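Local coordinates for putative polysaccharide biosynthesis protein with aminopeptidase-like domain (Clostridium acetobutylicum, PDB 3K9T) that probably takes part in the biosynthesis of modified polysaccharides, binds one zinc ion per subunit and is not expected to have peptidase activity despite its aminopeptidase-like domain, at residues Glu18-Ile23 and Met334-Leu339; Pro68-Ile73 and Asp164-Tyr169; Met97-Pro102 and Ser160-Gly165; Leu249-Val254 and Lys344-Val349. One frame throughout, in Å; residues are numbered along the deposited sequence. Where two conformers were deposited one is given.

Interaction 1 (Glu18-Ile23 and Met334-Leu339); sequences EIYNLI and MNKDGL
Helix-to-helix packing in the aminopeptidase-like domain sets I19, Y20 and I23 of helix 12-26 against M334, K336 and L339, which belong to the entry and first turn of helix 336-355. L339 supplies both of its methyl groups. Its CD2 lies 4.0 Å from I19 CG2 and 3.9 Å from I23 CD1, and the side chains of I23 and L339 meet tip to tip; its CD1 lies 4.2 Å from Y20 CB. I23 CD1 also touches the SE atom of M334, a selenomethionine, at 4.0 Å.

The partly exposed Y20 ring lies between M334 and K336. Its CG is anti to the backbone N (chi1 173°), which brings that atom beside K336 CE, and at the ring edge, in its plane, M334 CB approaches Y20 CD1 to 4.0 Å. The methylene CE of K336 comes to 3.8 Å from Y20 CD2, so the aliphatic part of the lysine packs on the tyrosine while NZ binds a water. This water accepts from K336 NZ and donates to N21 OD1 at 2.7 Å, a water-mediated bridge between segments that share no direct hydrogen bond. N335 is the N-cap of the second helix: its OD1 receives G338 N at 2.8 Å on a lone pair in the carbonyl plane. The phenol of Y20 is bonded to E24 and to a methylpentanediol molecule, probably from crystallisation.

Helix 194-211, which carries the zinc ligand D196, borders the same contact: I19 and I23 rest on A202, and M334 leans on C194 and N195 at its start.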
loop_
_atom_site.group_PDB
_atom_site.type_symbol
_atom_site.label_atom_id
_atom_site.label_comp_id
_atom_site.label_asym_id
_atom_site.label_seq_id
_atom_site.Cartn_x
_atom_site.Cartn_y
_atom_site.Cartn_z
ATOM N N GLU A 18 30.247 -22.840 -22.036
ATOM C CA GLU A 18 30.247 -22.495 -23.467
ATOM C C GLU A 18 30.066 -20.989 -23.648
ATOM O O GLU A 18 30.625 -20.386 -24.549
ATOM C CB GLU A 18 29.125 -23.257 -24.204
ATOM C CG GLU A 18 29.204 -24.792 -24.084
ATOM C CD GLU A 18 28.117 -25.547 -24.880
ATOM O OE1 GLU A 18 27.000 -25.599 -24.343
ATOM O OE2 GLU A 18 28.362 -26.063 -26.018
ATOM N N ILE A 19 29.253 -20.387 -22.769
ATOM C CA ILE A 19 29.016 -18.943 -22.804
ATOM C C ILE A 19 30.343 -18.251 -22.469
ATOM O O ILE A 19 30.722 -17.291 -23.137
ATOM C CB ILE A 19 27.883 -18.471 -21.856
ATOM C CG1 ILE A 19 26.519 -19.069 -22.274
ATOM C CG2 ILE A 19 27.777 -16.954 -21.860
ATOM C CD1 ILE A 19 25.401 -18.906 -21.201
ATOM N N TYR A 20 31.073 -18.778 -21.477
ATOM C CA TYR A 20 32.383 -18.218 -21.104
ATOM C C TYR A 20 33.389 -18.237 -22.279
ATOM O O TYR A 20 34.087 -17.240 -22.549
ATOM C CB TYR A 20 33.008 -18.954 -19.904
ATOM C CG TYR A 20 34.406 -18.447 -19.687
ATOM C CD1 TYR A 20 34.628 -17.206 -19.087
ATOM C CD2 TYR A 20 35.496 -19.130 -20.178
ATOM C CE1 TYR A 20 35.896 -16.696 -18.942
ATOM C CE2 TYR A 20 36.770 -18.629 -20.024
ATOM C CZ TYR A 20 36.976 -17.406 -19.408
ATOM O OH TYR A 20 38.269 -16.896 -19.264
ATOM N N ASN A 21 33.453 -19.387 -22.958
ATOM C CA ASN A 21 34.363 -19.592 -24.083
ATOM C C ASN A 21 34.135 -18.611 -25.235
ATOM O O ASN A 21 35.107 -18.193 -25.877
ATOM C CB ASN A 21 34.266 -21.008 -24.594
ATOM C CG ASN A 21 34.813 -22.034 -23.614
ATOM O OD1 ASN A 21 35.565 -21.706 -22.697
ATOM N ND2 ASN A 21 34.431 -23.310 -23.816
ATOM N N LEU A 22 32.865 -18.262 -25.482
ATOM C CA LEU A 22 32.503 -17.237 -26.456
ATOM C C LEU A 22 33.016 -15.862 -25.988
ATOM O O LEU A 22 33.553 -15.076 -26.784
ATOM C CB LEU A 22 30.976 -17.202 -26.667
ATOM C CG LEU A 22 30.369 -16.138 -27.614
ATOM C CD1 LEU A 22 31.180 -16.043 -28.916
ATOM C CD2 LEU A 22 28.824 -16.350 -27.883
ATOM N N ILE A 23 32.861 -15.573 -24.695
ATOM C CA ILE A 23 33.360 -14.328 -24.123
ATOM C C ILE A 23 34.862 -14.295 -24.338
ATOM O O ILE A 23 35.415 -13.303 -24.827
ATOM C CB ILE A 23 33.016 -14.213 -22.605
ATOM C CG1 ILE A 23 31.492 -13.981 -22.416
ATOM C CG2 ILE A 23 33.948 -13.137 -21.880
ATOM C CD1 ILE A 23 30.993 -14.202 -20.997
HETATM N N MSE A 334 34.532 -12.861 -14.827
HETATM C CA MSE A 334 33.468 -13.761 -15.247
HETATM C C MSE A 334 33.478 -15.019 -14.327
HETATM O O MSE A 334 34.519 -15.540 -13.963
HETATM C CB MSE A 334 33.692 -14.201 -16.696
HETATM C CG MSE A 334 33.656 -13.091 -17.736
HETATM SE SE MSE A 334 31.887 -12.285 -17.641
HETATM C CE MSE A 334 32.067 -10.887 -16.278
ATOM N N ASN A 335 32.298 -15.470 -13.951
ATOM C CA ASN A 335 32.097 -16.639 -13.116
ATOM C C ASN A 335 31.154 -17.608 -13.861
ATOM O O ASN A 335 30.071 -17.210 -14.261
ATOM C CB ASN A 335 31.458 -16.178 -11.813
ATOM C CG ASN A 335 31.158 -17.299 -10.902
ATOM O OD1 ASN A 335 30.149 -18.008 -11.055
ATOM N ND2 ASN A 335 32.028 -17.486 -9.927
ATOM N N LYS A 336 31.556 -18.863 -14.047
ATOM C CA LYS A 336 30.763 -19.797 -14.867
ATOM C C LYS A 336 29.382 -20.076 -14.319
ATOM O O LYS A 336 28.410 -20.175 -15.085
ATOM C CB LYS A 336 31.526 -21.099 -15.128
ATOM C CG LYS A 336 32.666 -20.851 -16.128
ATOM C CD LYS A 336 33.460 -22.088 -16.475
ATOM C CE LYS A 336 34.473 -21.759 -17.559
ATOM N NZ LYS A 336 35.540 -22.773 -17.723
ATOM N N ASP A 337 29.297 -20.155 -13.000
ATOM C CA ASP A 337 28.040 -20.411 -12.303
ATOM C C ASP A 337 27.128 -19.220 -12.388
ATOM O O ASP A 337 25.904 -19.371 -12.415
ATOM C CB ASP A 337 28.316 -20.769 -10.847
ATOM C CG ASP A 337 29.052 -22.125 -10.709
ATOM O OD1 ASP A 337 28.699 -23.067 -11.447
ATOM O OD2 ASP A 337 29.987 -22.235 -9.890
ATOM N N GLY A 338 27.738 -18.040 -12.466
ATOM C CA GLY A 338 27.002 -16.799 -12.644
ATOM C C GLY A 338 26.379 -16.742 -14.019
ATOM O O GLY A 338 25.189 -16.458 -14.183
ATOM N N LEU A 339 27.200 -17.012 -15.014
ATOM C CA LEU A 339 26.723 -17.089 -16.389
ATOM C C LEU A 339 25.668 -18.191 -16.534
ATOM O O LEU A 339 24.571 -17.960 -17.093
ATOM C CB LEU A 339 27.883 -17.331 -17.305
ATOM C CG LEU A 339 28.806 -16.133 -17.435
ATOM C CD1 LEU A 339 30.159 -16.644 -17.916
ATOM C CD2 LEU A 339 28.207 -15.052 -18.363
HETATM O O HOH W 1 34.584 -22.797 -20.393
#

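Interaction 2 (Pro68-Ile73 and Asp164-Tyr169); sequences PKEWNI and DGSLTY
E70 and S166 join two sheets at the passage where strand 153-163 of the insert's antiparallel sheet runs through D164 and G165 into strand 166-174 of the large mixed sheet. The close-packed part is the E70 carboxylate. CG is anti to the backbone N (chi1 176°) and the chain runs extended beyond it, bringing OE1 of E70 to 3.6 Å from G165 CA. OE1 then takes S166 N on its anti lone pair at 3.0 Å, in a nearly straight bond (170° at the hydrogen). S166 O lies only 3.2 Å from the same oxygen, but the two are both acceptors and are not bonded. The other oxygen, OE2, forms a salt bridge with R39 and accepts from N72 ND2 at 2.9 Å, so both oxygens are gripped; S166 OG, by contrast, turns to E55.

Packing is slacker between P68 CD and L167 CD1, 4.3 Å apart, although both residues also touch I229. On the exposed side, K69 and D164 form a long salt bridge, with NZ 3.6 Å from OD1. A water supplements it, accepting from K69 NZ at 2.7 Å and from the backbone N of D164 at 3.1 Å.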
loop_
_atom_site.group_PDB
_atom_site.type_symbol
_atom_site.label_atom_id
_atom_site.label_comp_id
_atom_site.label_asym_id
_atom_site.label_seq_id
_atom_site.Cartn_x
_atom_site.Cartn_y
_atom_site.Cartn_z
ATOM N N PRO A 68 27.112 8.484 -36.641
ATOM C CA PRO A 68 28.491 9.032 -36.697
ATOM C C PRO A 68 29.390 8.499 -37.819
ATOM O O PRO A 68 29.032 7.571 -38.528
ATOM C CB PRO A 68 29.096 8.592 -35.362
ATOM C CG PRO A 68 28.364 7.309 -35.005
ATOM C CD PRO A 68 26.938 7.499 -35.554
ATOM N N LYS A 69 30.560 9.112 -37.950
ATOM C CA LYS A 69 31.622 8.581 -38.786
ATOM C C LYS A 69 32.068 7.245 -38.219
ATOM O O LYS A 69 31.877 6.942 -37.033
ATOM C CB LYS A 69 32.824 9.521 -38.850
ATOM C CG LYS A 69 32.519 10.800 -39.612
ATOM C CD LYS A 69 33.734 11.682 -39.906
ATOM C CE LYS A 69 33.283 12.922 -40.680
ATOM N NZ LYS A 69 34.037 13.107 -41.947
ATOM N N GLU A 70 32.655 6.438 -39.092
ATOM C CA GLU A 70 33.136 5.148 -38.699
ATOM C C GLU A 70 34.563 5.287 -38.216
ATOM O O GLU A 70 35.374 5.977 -38.845
ATOM C CB GLU A 70 33.047 4.166 -39.880
ATOM C CG GLU A 70 33.634 2.809 -39.541
ATOM C CD GLU A 70 33.479 1.787 -40.632
ATOM O OE1 GLU A 70 32.525 1.867 -41.454
ATOM O OE2 GLU A 70 34.320 0.869 -40.631
ATOM N N TRP A 71 34.866 4.596 -37.121
ATOM C CA TRP A 71 36.199 4.614 -36.503
ATOM C C TRP A 71 36.841 3.239 -36.603
ATOM O O TRP A 71 36.164 2.207 -36.411
ATOM C CB TRP A 71 36.096 5.014 -35.022
ATOM C CG TRP A 71 37.407 5.154 -34.314
ATOM C CD1 TRP A 71 38.357 6.111 -34.542
ATOM C CD2 TRP A 71 37.922 4.324 -33.271
ATOM N NE1 TRP A 71 39.430 5.926 -33.706
ATOM C CE2 TRP A 71 39.186 4.836 -32.913
ATOM C CE3 TRP A 71 37.439 3.199 -32.597
ATOM C CZ2 TRP A 71 39.971 4.261 -31.913
ATOM C CZ3 TRP A 71 38.215 2.637 -31.585
ATOM C CH2 TRP A 71 39.464 3.172 -31.253
ATOM N N ASN A 72 38.148 3.233 -36.884
ATOM C CA ASN A 72 38.941 2.005 -36.938
ATOM C C ASN A 72 40.329 2.227 -36.380
ATOM O O ASN A 72 40.793 3.360 -36.360
ATOM C CB ASN A 72 39.022 1.481 -38.356
ATOM C CG ASN A 72 37.774 0.741 -38.744
ATOM O OD1 ASN A 72 37.522 -0.377 -38.253
ATOM N ND2 ASN A 72 36.953 1.365 -39.599
ATOM N N ILE A 73 40.993 1.160 -35.932
ATOM C CA ILE A 73 42.314 1.310 -35.339
ATOM C C ILE A 73 43.162 0.089 -35.649
ATOM O O ILE A 73 42.694 -1.027 -35.500
ATOM C CB ILE A 73 42.205 1.606 -33.794
ATOM C CG1 ILE A 73 43.582 1.815 -33.137
ATOM C CG2 ILE A 73 41.426 0.508 -33.064
ATOM C CD1 ILE A 73 43.535 2.672 -31.848
ATOM N N ASP A 164 33.713 8.854 -42.963
ATOM C CA ASP A 164 32.361 8.449 -43.308
ATOM C C ASP A 164 32.447 6.991 -43.628
ATOM O O ASP A 164 33.360 6.573 -44.320
ATOM C CB ASP A 164 31.842 9.199 -44.546
ATOM C CG ASP A 164 31.311 10.586 -44.224
ATOM O OD1 ASP A 164 31.272 10.989 -43.034
ATOM O OD2 ASP A 164 30.890 11.269 -45.178
ATOM N N GLY A 165 31.518 6.213 -43.086
ATOM C CA GLY A 165 31.503 4.763 -43.276
ATOM C C GLY A 165 30.089 4.273 -43.008
ATOM O O GLY A 165 29.096 4.802 -43.571
ATOM N N SER A 166 29.983 3.274 -42.140
ATOM C CA SER A 166 28.685 2.840 -41.689
ATOM C C SER A 166 28.707 2.180 -40.325
ATOM O O SER A 166 29.743 1.663 -39.868
ATOM C CB SER A 166 28.075 1.886 -42.707
ATOM O OG SER A 166 28.933 0.794 -42.895
ATOM N N LEU A 167 27.524 2.204 -39.701
ATOM C CA LEU A 167 27.296 1.658 -38.375
ATOM C C LEU A 167 26.664 0.275 -38.504
ATOM O O LEU A 167 25.609 0.125 -39.131
ATOM C CB LEU A 167 26.373 2.592 -37.562
ATOM C CG LEU A 167 25.951 2.173 -36.141
ATOM C CD1 LEU A 167 25.811 3.390 -35.233
ATOM C CD2 LEU A 167 24.698 1.381 -36.167
ATOM N N THR A 168 27.328 -0.712 -37.906
ATOM C CA THR A 168 26.891 -2.102 -37.939
ATOM C C THR A 168 25.945 -2.438 -36.805
ATOM O O THR A 168 26.216 -2.068 -35.650
ATOM C CB THR A 168 28.090 -3.071 -37.794
ATOM O OG1 THR A 168 29.130 -2.681 -38.705
ATOM C CG2 THR A 168 27.633 -4.537 -38.068
ATOM N N TYR A 169 24.834 -3.096 -37.139
ATOM C CA TYR A 169 24.037 -3.785 -36.114
ATOM C C TYR A 169 23.564 -5.131 -36.643
ATOM O O TYR A 169 23.367 -5.293 -37.849
ATOM C CB TYR A 169 22.881 -2.954 -35.529
ATOM C CG TYR A 169 21.681 -2.703 -36.420
ATOM C CD1 TYR A 169 20.663 -3.607 -36.506
ATOM C CD2 TYR A 169 21.546 -1.536 -37.107
ATOM C CE1 TYR A 169 19.572 -3.368 -37.256
ATOM C CE2 TYR A 169 20.437 -1.284 -37.875
ATOM C CZ TYR A 169 19.459 -2.197 -37.946
ATOM O OH TYR A 169 18.361 -1.954 -38.750
HETATM O O HOH W 2 34.950 11.547 -44.005
#

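Interaction 3 (Met97-Pro102 and Ser160-Gly165); sequences MSYSVP and SSLEDG
S100 and S160 link a type II turn, M97 to S100, to strand 153-163 of the insert domain's antiparallel sheet; the turn lies in the loop that leads into strand 103-108, the neighbour of strand 153-163 in that sheet.

Hydrogen bonds hold both the turn and its attachment. Within the turn, Y99 has a positive phi (77°), and M97 O is held twice by S100: at 2.7 Å by OG and, more weakly, at 3.0 Å by the backbone N. S100 OG in turn is bonded to G138 N. Across the contact, S160 OG donates to S100 O at 2.7 Å, tilted 28° from the carbonyl plane. The serine hydroxyl sits between its own backbone N and carbonyl carbon (chi1 57°), which turns it toward the loop. S100 O also receives the indole N-H of W71, so this buried carbonyl has two donors.

Apolar contacts centre on L162. Its CD1 touches the Y99 ring beside CD2 and CE2, 3.6 Å from CD2, and the two side chains cross at about a right angle; its CD2 reaches V101 CG1 at 4.1 Å. The Y99 ring also stacks with W71 and meets Y132 edge-to-face, and its hydroxyl is bonded to K69 O and T34 OG1.

The P102 ring packs against S160 by van der Waals contact. P102 N, with no hydrogen to share, lies 3.1 Å from S160 OG, while P102 CB comes to 3.4 Å from S160 O.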
loop_
_atom_site.group_PDB
_atom_site.type_symbol
_atom_site.label_atom_id
_atom_site.label_comp_id
_atom_site.label_asym_id
_atom_site.label_seq_id
_atom_site.Cartn_x
_atom_site.Cartn_y
_atom_site.Cartn_z
HETATM N N MSE A 97 41.700 5.698 -26.002
HETATM C CA MSE A 97 40.383 6.300 -25.868
HETATM C C MSE A 97 39.610 6.041 -27.174
HETATM O O MSE A 97 40.081 6.360 -28.268
HETATM C CB MSE A 97 40.534 7.787 -25.576
HETATM C CG MSE A 97 39.220 8.569 -25.434
HETATM SE SE MSE A 97 39.576 10.483 -25.453
HETATM C CE MSE A 97 40.318 10.614 -23.647
ATOM N N SER A 98 38.431 5.432 -27.052
ATOM C CA SER A 98 37.676 5.009 -28.220
ATOM C C SER A 98 37.327 6.241 -29.035
ATOM O O SER A 98 36.923 7.250 -28.480
ATOM C CB SER A 98 36.412 4.249 -27.814
ATOM O OG SER A 98 35.864 3.520 -28.900
ATOM N N TYR A 99 37.474 6.117 -30.349
ATOM C CA TYR A 99 37.270 7.188 -31.318
ATOM C C TYR A 99 38.446 8.168 -31.362
ATOM O O TYR A 99 38.299 9.266 -31.904
ATOM C CB TYR A 99 35.894 7.892 -31.172
ATOM C CG TYR A 99 34.823 7.343 -32.109
ATOM C CD1 TYR A 99 34.451 5.995 -32.061
ATOM C CD2 TYR A 99 34.194 8.152 -33.047
ATOM C CE1 TYR A 99 33.473 5.475 -32.905
ATOM C CE2 TYR A 99 33.210 7.617 -33.932
ATOM C CZ TYR A 99 32.864 6.279 -33.855
ATOM O OH TYR A 99 31.891 5.735 -34.682
ATOM N N SER A 100 39.615 7.766 -30.854
ATOM C CA SER A 100 40.792 8.642 -30.896
ATOM C C SER A 100 41.172 9.010 -32.334
ATOM O O SER A 100 41.363 8.139 -33.189
ATOM C CB SER A 100 42.027 8.023 -30.197
ATOM O OG SER A 100 41.990 8.181 -28.779
ATOM N N VAL A 101 41.279 10.309 -32.584
ATOM C CA VAL A 101 41.777 10.826 -33.869
ATOM C C VAL A 101 43.211 10.304 -34.092
ATOM O O VAL A 101 43.907 10.023 -33.141
ATOM C CB VAL A 101 41.696 12.368 -33.886
ATOM C CG1 VAL A 101 40.222 12.808 -33.809
ATOM C CG2 VAL A 101 42.487 12.964 -32.722
ATOM N N PRO A 102 43.636 10.095 -35.347
ATOM C CA PRO A 102 45.003 9.602 -35.528
ATOM C C PRO A 102 46.060 10.639 -35.110
ATOM O O PRO A 102 45.845 11.830 -35.313
ATOM C CB PRO A 102 45.096 9.343 -37.032
ATOM C CG PRO A 102 43.991 10.124 -37.630
ATOM C CD PRO A 102 42.914 10.209 -36.622
ATOM N N SER A 160 44.877 5.322 -36.397
ATOM C CA SER A 160 43.429 5.156 -36.484
ATOM C C SER A 160 42.871 5.873 -37.695
ATOM O O SER A 160 43.602 6.582 -38.380
ATOM C CB SER A 160 42.772 5.727 -35.208
ATOM O OG SER A 160 43.118 7.085 -35.005
ATOM N N SER A 161 41.581 5.672 -37.968
ATOM C CA SER A 161 40.887 6.442 -39.003
ATOM C C SER A 161 39.506 6.790 -38.534
ATOM O O SER A 161 38.890 6.012 -37.819
ATOM C CB SER A 161 40.777 5.678 -40.332
ATOM O OG SER A 161 40.044 4.482 -40.169
ATOM N N LEU A 162 39.026 7.953 -38.960
ATOM C CA LEU A 162 37.710 8.467 -38.590
ATOM C C LEU A 162 37.154 9.086 -39.875
ATOM O O LEU A 162 37.515 10.206 -40.262
ATOM C CB LEU A 162 37.851 9.485 -37.463
ATOM C CG LEU A 162 36.609 9.991 -36.728
ATOM C CD1 LEU A 162 35.703 8.876 -36.234
ATOM C CD2 LEU A 162 37.053 10.878 -35.559
ATOM N N GLU A 163 36.298 8.325 -40.549
ATOM C CA GLU A 163 35.845 8.644 -41.890
ATOM C C GLU A 163 34.413 8.237 -42.015
ATOM O O GLU A 163 33.950 7.376 -41.269
ATOM C CB GLU A 163 36.641 7.817 -42.923
ATOM C CG GLU A 163 38.145 8.115 -43.039
ATOM C CD GLU A 163 38.455 9.594 -43.322
ATOM O OE1 GLU A 163 37.619 10.274 -43.972
ATOM O OE2 GLU A 163 39.539 10.073 -42.891
ATOM N N ASP A 164 33.713 8.854 -42.963
ATOM C CA ASP A 164 32.361 8.449 -43.308
ATOM C C ASP A 164 32.447 6.991 -43.628
ATOM O O ASP A 164 33.360 6.573 -44.320
ATOM C CB ASP A 164 31.842 9.199 -44.546
ATOM C CG ASP A 164 31.311 10.586 -44.224
ATOM O OD1 ASP A 164 31.272 10.989 -43.034
ATOM O OD2 ASP A 164 30.890 11.269 -45.178
ATOM N N GLY A 165 31.518 6.213 -43.086
ATOM C CA GLY A 165 31.503 4.763 -43.276
ATOM C C GLY A 165 30.089 4.273 -43.008
ATOM O O GLY A 165 29.096 4.802 -43.571
#

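Interaction 4 (Leu249-Val254 and Lys344-Val349); sequences LVATCV and KTYLEV
The end of strand 245-250 and helix 336-355 keep their backbones well apart, L249 CA and Y346 CA lying 9.4 Å from each other, and the Y346 side chain extends from the helix to the chain at A251. Its chi1 is -91°, off the staggered value, and its phenol end makes the contact. There A251 CB is 3.3 Å from Y346 OH, and A251 CA is almost as near. The hydroxyl donates to L314 O on the neighbouring strand 311-315, so a polar group buried among apolar residues has its partner and the ring is tethered at its far end.

Around the ring the contacts are apolar. L249 CD1 lies 3.8 Å from Y346 CE2, and these two side chains slide past each other in opposite directions. On the CE1 side of the ring, V254 CG1 lies 4.3 Å from Y346 CE1. L249 CD1 also reaches V349 CG1, one helical turn beyond the tyrosine, at 4.3 Å.

This is the buried layer between sheet and helices of a zinc-exopeptidase-like alpha/beta domain. Helix 194-211 adds L203 and I207 against Y346, and I204 against A251. Helix 271-282 packs I272 on L249 and V276 on V349, while strand 245-250 itself runs in the mixed sheet between strands 181-187 and 311-315.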
loop_
_atom_site.group_PDB
_atom_site.type_symbol
_atom_site.label_atom_id
_atom_site.label_comp_id
_atom_site.label_asym_id
_atom_site.label_seq_id
_atom_site.Cartn_x
_atom_site.Cartn_y
_atom_site.Cartn_z
ATOM N N LEU A 249 13.648 -7.269 -22.710
ATOM C CA LEU A 249 14.682 -7.218 -21.695
ATOM C C LEU A 249 16.005 -6.796 -22.326
ATOM O O LEU A 249 16.342 -7.294 -23.382
ATOM C CB LEU A 249 14.857 -8.604 -21.033
ATOM C CG LEU A 249 13.826 -9.115 -20.027
ATOM C CD1 LEU A 249 14.108 -10.560 -19.682
ATOM C CD2 LEU A 249 13.813 -8.242 -18.784
ATOM N N VAL A 250 16.741 -5.887 -21.688
ATOM C CA VAL A 250 18.082 -5.536 -22.113
ATOM C C VAL A 250 19.063 -6.355 -21.217
ATOM O O VAL A 250 19.043 -6.276 -19.982
ATOM C CB VAL A 250 18.359 -4.035 -21.963
ATOM C CG1 VAL A 250 19.823 -3.744 -22.254
ATOM C CG2 VAL A 250 17.412 -3.162 -22.838
ATOM N N ALA A 251 19.923 -7.147 -21.850
ATOM C CA ALA A 251 20.840 -8.000 -21.128
ATOM C C ALA A 251 22.223 -7.359 -21.096
ATOM O O ALA A 251 22.833 -7.090 -22.128
ATOM C CB ALA A 251 20.920 -9.381 -21.767
ATOM N N THR A 252 22.720 -7.131 -19.889
ATOM C CA THR A 252 24.062 -6.649 -19.700
ATOM C C THR A 252 24.506 -7.071 -18.313
ATOM O O THR A 252 23.666 -7.415 -17.482
ATOM C CB THR A 252 24.127 -5.127 -19.849
ATOM O OG1 THR A 252 25.452 -4.715 -19.581
ATOM C CG2 THR A 252 23.172 -4.409 -18.900
ATOM N N CYS A 253 25.815 -7.082 -18.087
ATOM C CA CYS A 253 26.380 -7.368 -16.764
ATOM C C CYS A 253 25.826 -8.628 -16.126
ATOM O O CYS A 253 25.465 -8.613 -14.951
ATOM C CB CYS A 253 26.129 -6.177 -15.828
ATOM S SG CYS A 253 26.934 -4.647 -16.386
ATOM N N VAL A 254 25.777 -9.705 -16.904
ATOM C CA VAL A 254 25.108 -10.911 -16.480
ATOM C C VAL A 254 26.076 -12.033 -16.092
ATOM O O VAL A 254 25.636 -13.183 -15.911
ATOM C CB VAL A 254 24.135 -11.438 -17.583
ATOM C CG1 VAL A 254 22.912 -10.539 -17.698
ATOM C CG2 VAL A 254 24.865 -11.602 -18.908
ATOM N N LYS A 344 19.968 -19.730 -17.113
ATOM C CA LYS A 344 18.866 -20.482 -16.518
ATOM C C LYS A 344 17.689 -19.536 -16.177
ATOM O O LYS A 344 16.510 -19.830 -16.456
ATOM C CB LYS A 344 19.415 -21.226 -15.278
ATOM C CG LYS A 344 18.415 -21.890 -14.347
ATOM C CD LYS A 344 19.072 -23.049 -13.562
ATOM C CE LYS A 344 19.690 -22.637 -12.238
ATOM N NZ LYS A 344 18.648 -22.456 -11.208
ATOM N N THR A 345 17.999 -18.375 -15.616
ATOM C CA THR A 345 16.941 -17.451 -15.185
ATOM C C THR A 345 16.189 -16.862 -16.395
ATOM O O THR A 345 14.952 -16.768 -16.415
ATOM C CB THR A 345 17.465 -16.369 -14.249
ATOM O OG1 THR A 345 18.171 -16.964 -13.121
ATOM C CG2 THR A 345 16.304 -15.512 -13.774
ATOM N N TYR A 346 16.947 -16.475 -17.401
ATOM C CA TYR A 346 16.366 -15.973 -18.628
ATOM C C TYR A 346 15.482 -17.048 -19.237
ATOM O O TYR A 346 14.373 -16.752 -19.678
ATOM C CB TYR A 346 17.452 -15.484 -19.634
ATOM C CG TYR A 346 17.817 -14.004 -19.511
ATOM C CD1 TYR A 346 18.643 -13.539 -18.496
ATOM C CD2 TYR A 346 17.365 -13.074 -20.446
ATOM C CE1 TYR A 346 18.983 -12.184 -18.413
ATOM C CE2 TYR A 346 17.696 -11.724 -20.372
ATOM C CZ TYR A 346 18.490 -11.277 -19.352
ATOM O OH TYR A 346 18.825 -9.931 -19.274
ATOM N N LEU A 347 15.953 -18.295 -19.282
ATOM C CA LEU A 347 15.127 -19.373 -19.837
ATOM C C LEU A 347 13.828 -19.579 -19.026
ATOM O O LEU A 347 12.762 -19.872 -19.592
ATOM C CB LEU A 347 15.934 -20.681 -19.939
ATOM C CG LEU A 347 17.025 -20.751 -21.020
ATOM C CD1 LEU A 347 17.558 -22.158 -21.138
ATOM C CD2 LEU A 347 16.487 -20.286 -22.377
ATOM N N GLU A 348 13.921 -19.431 -17.705
ATOM C CA GLU A 348 12.752 -19.604 -16.823
ATOM C C GLU A 348 11.757 -18.474 -17.044
ATOM O O GLU A 348 10.526 -18.666 -17.001
ATOM C CB GLU A 348 13.175 -19.631 -15.350
ATOM C CG GLU A 348 12.067 -20.121 -14.391
ATOM C CD GLU A 348 11.606 -21.514 -14.713
ATOM O OE1 GLU A 348 12.463 -22.335 -15.110
ATOM O OE2 GLU A 348 10.391 -21.802 -14.574
ATOM N N VAL A 349 12.305 -17.278 -17.244
ATOM C CA VAL A 349 11.491 -16.150 -17.610
ATOM C C VAL A 349 10.726 -16.471 -18.894
ATOM O O VAL A 349 9.507 -16.273 -18.928
ATOM C CB VAL A 349 12.311 -14.872 -17.719
ATOM C CG1 VAL A 349 11.539 -13.774 -18.459
ATOM C CG2 VAL A 349 12.709 -14.435 -16.331
#

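From the N terminus, helix 12-26 meets residues 334-339, so interaction 1 closes a loop of about 310 residues and encloses interactions 2 and 3. Both of these fall in or beside the insert: strand 70-79 and then the 97-102 loop come back to one continuous piece of chain, 160-169, which they share at D164 and G165. They touch directly; interaction 3 closes within the insert, while interaction 2 joins the insert sheet to strand 166-174 of the mixed sheet. Interaction 4 opens later, at 249-254, and crosses interaction 1, their segments alternating along the chain; both use helix 336-355. L339 packs near V254 where they meet. Interactions 1 and 4 thus fasten that helix to the aminopeptidase-like core.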